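Local atomic coordinates of hydrazine synthase alpha subunit (Candidatus Kuenenia stuttgartiensis, PDB entry 5C2V), a protein that condenses hydroxylamine with ammonia to yield hydrazine, as the two-heme alpha subunit of the anammox hydrazine synthase complex. Residues D[736-739]-D[740-744]. Residues are numbered along the deposited sequence; the frame is centred on the assembly and turned at random.
With HEC (heme c), chain B.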
loop_
_atom_site.group_PDB
_atom_site.type_symbol
_atom_site.label_atom_id
_atom_site.label_comp_id
_atom_site.label_asym_id
_atom_site.label_seq_id
_atom_site.Cartn_x
_atom_site.Cartn_y
_atom_site.Cartn_z
ATOM N N ILE D 736 -9.021 -25.883 3.466
ATOM C CA ILE D 736 -7.701 -26.471 3.273
ATOM C C ILE D 736 -7.776 -27.992 3.270
ATOM O O ILE D 736 -7.472 -28.636 2.267
ATOM C CB ILE D 736 -6.712 -26.005 4.357
ATOM C CG1 ILE D 736 -6.615 -24.478 4.362
ATOM C CG2 ILE D 736 -5.342 -26.625 4.131
ATOM C CD1 ILE D 736 -5.653 -23.927 5.387
ATOM N N PHE D 737 -8.178 -28.560 4.402
ATOM C CA PHE D 737 -8.286 -30.005 4.532
ATOM C C PHE D 737 -9.720 -30.476 4.313
ATOM O O PHE D 737 -10.611 -30.151 5.099
ATOM C CB PHE D 737 -7.785 -30.453 5.905
ATOM C CG PHE D 737 -6.428 -29.915 6.255
ATOM C CD1 PHE D 737 -5.290 -30.432 5.661
ATOM C CD2 PHE D 737 -6.291 -28.888 7.175
ATOM C CE1 PHE D 737 -4.040 -29.939 5.979
ATOM C CE2 PHE D 737 -5.043 -28.389 7.496
ATOM C CZ PHE D 737 -3.916 -28.917 6.897
ATOM N N PRO D 738 -9.944 -31.243 3.236
ATOM C CA PRO D 738 -11.262 -31.795 2.903
ATOM C C PRO D 738 -11.796 -32.708 4.000
ATOM O O PRO D 738 -11.042 -33.512 4.549
ATOM C CB PRO D 738 -10.999 -32.590 1.619
ATOM C CG PRO D 738 -9.760 -31.995 1.048
ATOM C CD PRO D 738 -8.931 -31.595 2.226
ATOM N N ILE D 739 -13.079 -32.579 4.320
ATOM C CA ILE D 739 -13.697 -33.446 5.314
ATOM C C ILE D 739 -14.167 -34.748 4.675
ATOM O O ILE D 739 -14.455 -35.718 5.370
ATOM C CB ILE D 739 -14.891 -32.760 6.008
ATOM C CG1 ILE D 739 -16.044 -32.554 5.023
ATOM C CG2 ILE D 739 -14.460 -31.438 6.628
ATOM C CD1 ILE D 739 -17.253 -31.878 5.631
ATOM N N GLU D 740 -14.232 -34.765 3.346
ATOM C CA GLU D 740 -14.696 -35.941 2.619
ATOM C C GLU D 740 -13.702 -36.384 1.551
ATOM O O GLU D 740 -13.252 -35.580 0.736
ATOM C CB GLU D 740 -16.058 -35.670 1.976
ATOM C CG GLU D 740 -17.227 -36.308 2.704
ATOM C CD GLU D 740 -18.553 -36.048 2.015
ATOM O OE1 GLU D 740 -18.739 -34.933 1.482
ATOM O OE2 GLU D 740 -19.406 -36.960 2.003
ATOM N N GLY D 741 -13.370 -37.671 1.562
ATOM C CA GLY D 741 -12.472 -38.239 0.574
ATOM C C GLY D 741 -11.041 -37.765 0.722
ATOM O O GLY D 741 -10.277 -37.762 -0.243
ATOM N N ARG D 742 -10.674 -37.364 1.936
ATOM C CA ARG D 742 -9.324 -36.885 2.205
ATOM C C ARG D 742 -8.314 -38.025 2.115
ATOM O O ARG D 742 -8.640 -39.179 2.390
ATOM C CB ARG D 742 -9.253 -36.221 3.584
ATOM C CG ARG D 742 -7.923 -35.541 3.878
ATOM C CD ARG D 742 -7.881 -34.954 5.277
ATOM N NE ARG D 742 -6.570 -34.392 5.583
ATOM C CZ ARG D 742 -6.253 -33.815 6.738
ATOM N NH1 ARG D 742 -7.155 -33.719 7.705
ATOM N NH2 ARG D 742 -5.032 -33.333 6.928
ATOM N N LEU D 743 -7.091 -37.694 1.715
ATOM C CA LEU D 743 -6.012 -38.668 1.639
ATOM C C LEU D 743 -4.751 -38.095 2.277
ATOM O O LEU D 743 -4.303 -37.010 1.906
ATOM C CB LEU D 743 -5.748 -39.060 0.184
ATOM C CG LEU D 743 -4.859 -40.279 -0.056
ATOM C CD1 LEU D 743 -5.480 -41.524 0.554
ATOM C CD2 LEU D 743 -4.631 -40.468 -1.540
ATOM N N LEU D 744 -4.186 -38.817 3.241
ATOM C CA LEU D 744 -3.006 -38.331 3.949
ATOM C C LEU D 744 -1.778 -38.355 3.045
ATOM O O LEU D 744 -1.396 -39.403 2.524
ATOM C CB LEU D 744 -2.757 -39.166 5.207
ATOM C CG LEU D 744 -3.825 -39.062 6.298
ATOM C CD1 LEU D 744 -3.488 -39.965 7.473
ATOM C CD2 LEU D 744 -3.983 -37.619 6.756
HETATM FE FE HEC B . -2.257 -35.652 -3.967
HETATM C CHA HEC B . -4.990 -33.721 -3.209
HETATM C CHB HEC B . -0.242 -32.877 -3.824
HETATM C CHC HEC B . 0.525 -37.605 -4.616
HETATM C CHD HEC B . -4.247 -38.428 -4.371
HETATM N NA HEC B . -2.563 -33.665 -3.627
HETATM C C1A HEC B . -3.765 -33.092 -3.255
HETATM C C2A HEC B . -3.510 -31.705 -2.921
HETATM C C3A HEC B . -2.205 -31.469 -3.089
HETATM C C4A HEC B . -1.579 -32.698 -3.537
HETATM C CMA HEC B . -1.488 -30.124 -2.847
HETATM C CAA HEC B . -4.563 -30.679 -2.451
HETATM C CBA HEC B . -5.188 -29.991 -3.661
HETATM C CGA HEC B . -6.107 -28.890 -3.198
HETATM O O1A HEC B . -6.336 -27.927 -3.976
HETATM O O2A HEC B . -6.602 -28.968 -2.044
HETATM N NB HEC B . -0.241 -35.299 -4.237
HETATM C C1B HEC B . 0.388 -34.089 -4.015
HETATM C C2B HEC B . 1.820 -34.324 -4.018
HETATM C C3B HEC B . 2.028 -35.626 -4.245
HETATM C C4B HEC B . 0.736 -36.266 -4.379
HETATM C CMB HEC B . 2.904 -33.243 -3.816
HETATM C CAB HEC B . 3.387 -36.357 -4.334
HETATM C CBB HEC B . 4.028 -36.453 -2.931
HETATM N NC HEC B . -1.921 -37.640 -4.406
HETATM C C1C HEC B . -0.697 -38.236 -4.645
HETATM C C2C HEC B . -0.908 -39.659 -4.808
HETATM C C3C HEC B . -2.230 -39.866 -4.863
HETATM C C4C HEC B . -2.891 -38.615 -4.530
HETATM C CMC HEC B . 0.194 -40.647 -5.252
HETATM C CAC HEC B . -2.945 -41.220 -5.100
HETATM C CBC HEC B . -2.654 -42.211 -3.950
HETATM N ND HEC B . -4.321 -36.009 -3.824
HETATM C C1D HEC B . -4.896 -37.266 -4.004
HETATM C C2D HEC B . -6.313 -37.163 -3.743
HETATM C C3D HEC B . -6.570 -35.698 -3.366
HETATM C C4D HEC B . -5.267 -35.053 -3.452
HETATM C CMD HEC B . -7.354 -38.302 -3.817
HETATM C CAD HEC B . -7.962 -35.109 -3.013
HETATM C CBD HEC B . -7.956 -34.068 -1.892
HETATM C CGD HEC B . -7.311 -34.592 -0.635
HETATM O O1D HEC B . -6.872 -33.756 0.197
HETATM O O2D HEC B . -7.234 -35.834 -0.456
#
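Arg742 lies alongside Phe737, and the two side chains point the same way. The ring and the guanidinium planes are inclined by 28°. CB of Phe737 sits over one face of the guanidinium. NH2 of Arg742 approaches CD1 of Phe737 obliquely, at 3.2 Å. With CG anti to the backbone N (chi1 -173°) and the chain extended as far as NE, Arg742 reaches back past Pro738 to the ring. Its CB lies 3.4 Å from O of Pro738, and CD also stays near that oxygen. The guanidinium finds its partner outside the loop: NH2 forms a salt bridge with Glu724, which probably fixes how it lies on Phe737. Ile736 CG2 covers one face of the Phe737 ring.

This inner side of the turn is the close part, and a heme propionate lies along it. CG of Pro738 lies 3.5 Å from O1D of the propionate. N of Leu743 gives a weak hydrogen bond to its O2D, 2.9 Å long and bent to 127°. CD2 of Leu743 rests 3.5 Å from CHD at the porphyrin edge. Arg721, in helix 717-722, touches Phe737, Pro738 and Arg742.

The outer bend is looser. Ile739 and Glu740 are exposed; their side chains leave the backbone away from the inner side, though each CB touches neighbouring backbone. Gly741 continues the bend with a positive phi.

This irregular loop lines the propionate edge of the bis-histidine heme c pocket in the C-terminal cytochrome c domain, just ahead of the axial ligand His745.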